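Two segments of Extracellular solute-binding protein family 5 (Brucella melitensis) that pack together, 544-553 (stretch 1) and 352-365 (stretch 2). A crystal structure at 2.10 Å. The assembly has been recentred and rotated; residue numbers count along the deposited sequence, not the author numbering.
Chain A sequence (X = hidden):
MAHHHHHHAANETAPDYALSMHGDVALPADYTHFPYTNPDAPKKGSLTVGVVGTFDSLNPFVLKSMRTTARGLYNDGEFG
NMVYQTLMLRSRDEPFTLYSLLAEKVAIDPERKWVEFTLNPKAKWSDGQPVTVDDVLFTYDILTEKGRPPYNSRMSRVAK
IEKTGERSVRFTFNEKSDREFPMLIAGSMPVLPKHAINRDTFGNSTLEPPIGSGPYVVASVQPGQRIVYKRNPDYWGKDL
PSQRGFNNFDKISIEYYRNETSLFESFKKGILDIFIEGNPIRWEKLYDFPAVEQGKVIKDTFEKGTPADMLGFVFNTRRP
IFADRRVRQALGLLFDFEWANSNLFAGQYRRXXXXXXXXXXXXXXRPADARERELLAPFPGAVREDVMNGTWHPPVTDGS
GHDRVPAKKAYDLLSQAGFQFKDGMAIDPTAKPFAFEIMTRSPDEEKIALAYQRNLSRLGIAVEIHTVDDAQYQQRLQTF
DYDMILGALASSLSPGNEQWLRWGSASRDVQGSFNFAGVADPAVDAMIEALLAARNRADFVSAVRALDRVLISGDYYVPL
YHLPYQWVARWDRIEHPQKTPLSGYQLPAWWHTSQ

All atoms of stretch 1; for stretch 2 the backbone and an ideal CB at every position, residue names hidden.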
# COMPACT_ATOMS: atom_id res chain seq x y z
N VAL A 544 1.24 6.91 15.98
CA VAL A 544 0.31 6.41 14.98
C VAL A 544 -0.94 5.83 15.65
O VAL A 544 -2.06 6.05 15.18
CB VAL A 544 0.93 5.39 14.04
CG1 VAL A 544 -0.10 4.90 13.03
CG2 VAL A 544 2.10 6.00 13.24
N ARG A 545 -0.74 5.06 16.70
CA ARG A 545 -1.89 4.55 17.44
C ARG A 545 -2.79 5.71 17.93
O ARG A 545 -4.03 5.61 17.88
CB ARG A 545 -1.43 3.68 18.59
CG ARG A 545 -0.88 2.32 18.13
CD ARG A 545 -0.50 1.47 19.35
NE ARG A 545 0.07 0.19 18.95
CZ ARG A 545 0.83 -0.55 19.72
NH1 ARG A 545 1.06 -0.25 20.99
NH2 ARG A 545 1.31 -1.67 19.25
N ALA A 546 -2.17 6.79 18.39
CA ALA A 546 -2.94 7.93 18.87
C ALA A 546 -3.74 8.54 17.73
O ALA A 546 -4.91 8.86 17.92
CB ALA A 546 -2.02 8.96 19.52
N LEU A 547 -3.14 8.64 16.53
CA LEU A 547 -3.86 9.10 15.34
C LEU A 547 -5.05 8.18 15.09
O LEU A 547 -6.18 8.64 14.92
CB LEU A 547 -2.96 9.19 14.09
CG LEU A 547 -3.64 9.65 12.78
CD1 LEU A 547 -4.34 11.00 12.91
CD2 LEU A 547 -2.64 9.76 11.65
N ASP A 548 -4.80 6.87 15.12
CA ASP A 548 -5.86 5.89 14.92
C ASP A 548 -7.02 6.13 15.88
O ASP A 548 -8.20 6.14 15.48
CB ASP A 548 -5.28 4.46 15.06
CG ASP A 548 -6.23 3.39 14.58
OD1 ASP A 548 -6.82 3.56 13.51
OD2 ASP A 548 -6.30 2.31 15.21
N ARG A 549 -6.70 6.38 17.14
CA ARG A 549 -7.71 6.55 18.19
C ARG A 549 -8.59 7.77 17.91
O ARG A 549 -9.80 7.72 18.07
CB ARG A 549 -7.10 6.68 19.58
CG ARG A 549 -6.41 5.43 20.09
CD ARG A 549 -5.92 5.57 21.52
NE ARG A 549 -4.84 4.61 21.78
CZ ARG A 549 -5.02 3.32 22.08
NH1 ARG A 549 -6.24 2.79 22.26
NH2 ARG A 549 -3.95 2.56 22.16
N VAL A 550 -7.95 8.84 17.45
CA VAL A 550 -8.69 10.05 17.15
C VAL A 550 -9.63 9.86 15.95
O VAL A 550 -10.78 10.36 15.96
CB VAL A 550 -7.74 11.24 16.90
CG1 VAL A 550 -8.56 12.46 16.47
CG2 VAL A 550 -6.88 11.54 18.13
N LEU A 551 -9.13 9.17 14.92
CA LEU A 551 -9.87 8.97 13.72
C LEU A 551 -11.08 8.04 13.93
O LEU A 551 -12.20 8.34 13.47
CB LEU A 551 -8.96 8.42 12.61
CG LEU A 551 -7.87 9.31 12.08
CD1 LEU A 551 -6.97 8.55 11.10
CD2 LEU A 551 -8.44 10.55 11.37
N ILE A 552 -10.87 6.96 14.66
CA ILE A 552 -11.96 6.07 15.05
C ILE A 552 -13.02 6.84 15.86
O ILE A 552 -14.23 6.63 15.67
CB ILE A 552 -11.46 4.89 15.89
CG1 ILE A 552 -10.62 3.94 15.03
CG2 ILE A 552 -12.64 4.12 16.50
CD1 ILE A 552 -9.72 3.01 15.85
N SER A 553 -12.56 7.71 16.77
CA SER A 553 -13.43 8.44 17.69
C SER A 553 -14.24 9.53 16.99
O SER A 553 -15.19 10.04 17.55
CB SER A 553 -12.64 9.04 18.84
OG SER A 553 -12.05 8.02 19.64
N UNK A 352 -13.07 -4.97 9.52
CA UNK A 352 -12.00 -4.00 9.68
C UNK A 352 -12.40 -3.07 10.82
O UNK A 352 -13.54 -2.60 10.88
CB UNK A 352 -11.74 -3.23 8.39
N UNK A 353 -11.49 -2.80 11.71
CA UNK A 353 -11.75 -1.94 12.86
C UNK A 353 -10.82 -0.68 12.95
O UNK A 353 -11.24 0.29 13.49
CB UNK A 353 -11.60 -2.78 14.13
N UNK A 354 -9.59 -0.77 12.47
CA UNK A 354 -8.56 0.26 12.61
C UNK A 354 -8.15 0.75 11.22
O UNK A 354 -8.21 -0.02 10.26
CB UNK A 354 -7.35 -0.28 13.38
N UNK A 355 -7.63 1.97 11.18
CA UNK A 355 -7.00 2.49 9.98
C UNK A 355 -5.60 1.90 9.75
O UNK A 355 -5.03 2.15 8.72
CB UNK A 355 -6.92 4.02 10.06
N UNK A 356 -5.09 1.09 10.70
CA UNK A 356 -3.88 0.31 10.47
C UNK A 356 -4.18 -1.15 10.82
O UNK A 356 -3.36 -1.86 11.40
CB UNK A 356 -2.71 0.85 11.29
N UNK A 357 -5.35 -1.60 10.40
CA UNK A 357 -5.87 -2.94 10.65
C UNK A 357 -4.85 -4.05 10.42
O UNK A 357 -4.25 -4.17 9.36
CB UNK A 357 -7.09 -3.19 9.76
N UNK A 358 -4.76 -4.91 11.42
CA UNK A 358 -3.95 -6.11 11.36
C UNK A 358 -2.48 -5.88 11.62
O UNK A 358 -1.69 -6.83 11.48
CB UNK A 358 -4.12 -6.77 9.99
N UNK A 359 -2.07 -4.65 11.95
CA UNK A 359 -0.67 -4.36 12.18
C UNK A 359 -0.44 -3.92 13.62
O UNK A 359 -1.37 -3.60 14.34
CB UNK A 359 -0.18 -3.28 11.21
N UNK A 360 0.82 -3.79 13.97
CA UNK A 360 1.19 -3.22 15.25
C UNK A 360 0.76 -1.75 15.42
O UNK A 360 0.71 -1.28 16.54
CB UNK A 360 2.71 -3.34 15.43
N UNK A 361 0.50 -1.04 14.32
CA UNK A 361 0.06 0.36 14.38
C UNK A 361 -1.42 0.53 14.74
O UNK A 361 -1.86 1.63 14.98
CB UNK A 361 0.33 1.03 13.03
N UNK A 362 -2.20 -0.54 14.74
CA UNK A 362 -3.59 -0.48 15.16
C UNK A 362 -3.70 -0.21 16.65
O UNK A 362 -3.02 -0.88 17.46
CB UNK A 362 -4.31 -1.78 14.81
N UNK A 363 -4.60 0.70 17.03
CA UNK A 363 -4.87 0.99 18.43
C UNK A 363 -5.89 0.06 19.08
O UNK A 363 -6.08 0.08 20.33
CB UNK A 363 -5.36 2.43 18.56
N UNK A 364 -6.58 -0.73 18.26
CA UNK A 364 -7.75 -1.49 18.73
C UNK A 364 -7.34 -2.62 19.70
O UNK A 364 -6.41 -3.35 19.45
CB UNK A 364 -8.51 -2.08 17.54
N UNK A 365 -8.03 -2.70 20.85
CA UNK A 365 -7.76 -3.73 21.84
C UNK A 365 -6.47 -3.46 22.64
O UNK A 365 -5.94 -4.34 23.31
CB UNK A 365 -7.67 -5.09 21.15

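Stretch 1 is a helix that offers a carboxylate, Asp548, flanked by aliphatic side chains and two arginines; stretch 2 is an irregular loop that must answer them.

Position 352 lies beyond the helix's reach, so stretch 1 sets no preference; it is threonine. Position 353 also has nothing of the helix near its ideal CB, and many residues would do; it is glutamine, whose end leads away.

At 354 the CB points sideways, yet lies 3.3 Å from Asp548 OD2. A small donor suits this spot, serine or perhaps threonine. Ser354 donates from OG to Asp548 OD2 at 2.7 Å, and the same OG accepts from the backbone N of 356.

At 355 the backbone N already donates to Asp548 OD1 (2.9 Å). CB points toward the helix, with Leu551 CD1 4.7 Å away, so a large apolar or aromatic group fits. Phe355 sets one ring face under Leu551 CD1; its CE2 lies 3.7 Å from Leu551 CB.

Position 356 also points toward the helix, but its ideal CB stands 5.1 Å from Val544 CG1, leaving room for a long apolar side chain or a broad ring. Trp356 fills it: Val544 CG1 sits over the six-membered ring, a CH-pi contact, and CH2 reaches Leu547 CD2 at 3.7 Å.

Position 357 points away from stretch 1, which sets no preference; Glu357 accepts from the N of Gln353 through OE1 (2.9 Å). At 358 a phi of 81° favours glycine, and it is Gly358. Position 359 is out of reach, again without preference; Ser359 donates from OG to Trp356 O (2.7 Å).

At 360 the ideal CB is 4.4 Å from Arg545 NH2, so an acceptor, acidic or amide, would suit. Gln360 receives Arg545 NE (2.9 Å) and NH2 (2.8 Å) on its backbone O, while a water bridges its OE1 to NH2.

Position 361 points away overall, but its CB lies near Val544, favouring an apolar residue. Leu361 packs CB 3.9 Å from Val544 CG1. Position 362 points away, its ideal CB 4.6 Å from Asp548 OD2, so a small or polar group would be tolerated; Ser362 OG accepts the N of 364.

At 363 the CB is crowded, 3.5 Å from both Arg545 O and Arg549 CG, so a small side chain is indicated, preferably a donor for Asp548. Ser363 gives both N (3.0 Å) and OG (2.8 Å) to Asp548 OD2.

Position 364 faces sideways near Ile552, suiting a modest aliphatic; Val364 CG2 meets Ile552 CD1 at 4.0 Å. Position 365, with positive phi, is glycine.

Stretch 2 (352-365) TQSFWEGSQLSSVG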
# COMPACT_ATOMS: atom_id res chain seq x y z
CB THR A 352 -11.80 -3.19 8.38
OG1 THR A 352 -11.35 -4.06 7.32
CG2 THR A 352 -10.81 -2.08 8.60
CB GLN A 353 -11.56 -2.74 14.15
CG GLN A 353 -12.34 -4.04 14.23
CD GLN A 353 -12.16 -4.70 15.57
OE1 GLN A 353 -12.64 -4.24 16.58
NE2 GLN A 353 -11.36 -5.72 15.60
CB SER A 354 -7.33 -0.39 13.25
OG SER A 354 -6.17 0.45 13.27
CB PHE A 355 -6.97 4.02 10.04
CG PHE A 355 -8.35 4.64 9.97
CD1 PHE A 355 -8.91 4.92 8.77
CD2 PHE A 355 -9.07 4.88 11.10
CE1 PHE A 355 -10.16 5.47 8.68
CE2 PHE A 355 -10.34 5.42 11.03
CZ PHE A 355 -10.88 5.73 9.82
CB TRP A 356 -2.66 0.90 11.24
CG TRP A 356 -2.19 2.17 10.56
CD1 TRP A 356 -1.28 2.27 9.54
CD2 TRP A 356 -2.69 3.49 10.78
NE1 TRP A 356 -1.17 3.59 9.11
CE2 TRP A 356 -2.03 4.36 9.85
CE3 TRP A 356 -3.63 4.03 11.66
CZ2 TRP A 356 -2.27 5.71 9.79
CZ3 TRP A 356 -3.88 5.38 11.61
CH2 TRP A 356 -3.20 6.22 10.67
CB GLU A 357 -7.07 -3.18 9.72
CG GLU A 357 -7.77 -4.53 9.85
CD GLU A 357 -8.36 -4.78 11.22
OE1 GLU A 357 -8.84 -3.84 11.85
OE2 GLU A 357 -8.38 -5.95 11.66
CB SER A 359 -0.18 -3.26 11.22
OG SER A 359 -0.67 -1.97 11.58
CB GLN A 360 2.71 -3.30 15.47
CG GLN A 360 3.20 -4.68 15.85
CD GLN A 360 2.72 -5.14 17.24
OE1 GLN A 360 2.84 -4.41 18.24
NE2 GLN A 360 2.15 -6.32 17.30
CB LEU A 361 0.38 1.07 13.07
CG LEU A 361 1.88 1.09 12.67
CD1 LEU A 361 2.10 1.83 11.35
CD2 LEU A 361 2.74 1.75 13.72
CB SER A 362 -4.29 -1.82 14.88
OG SER A 362 -5.60 -1.83 15.43
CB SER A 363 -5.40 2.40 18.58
OG SER A 363 -6.68 2.53 17.95
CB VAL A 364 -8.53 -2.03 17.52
CG1 VAL A 364 -9.68 -2.94 17.95
CG2 VAL A 364 -9.05 -0.86 16.71
O HOH W 1 2.78 -3.97 20.73
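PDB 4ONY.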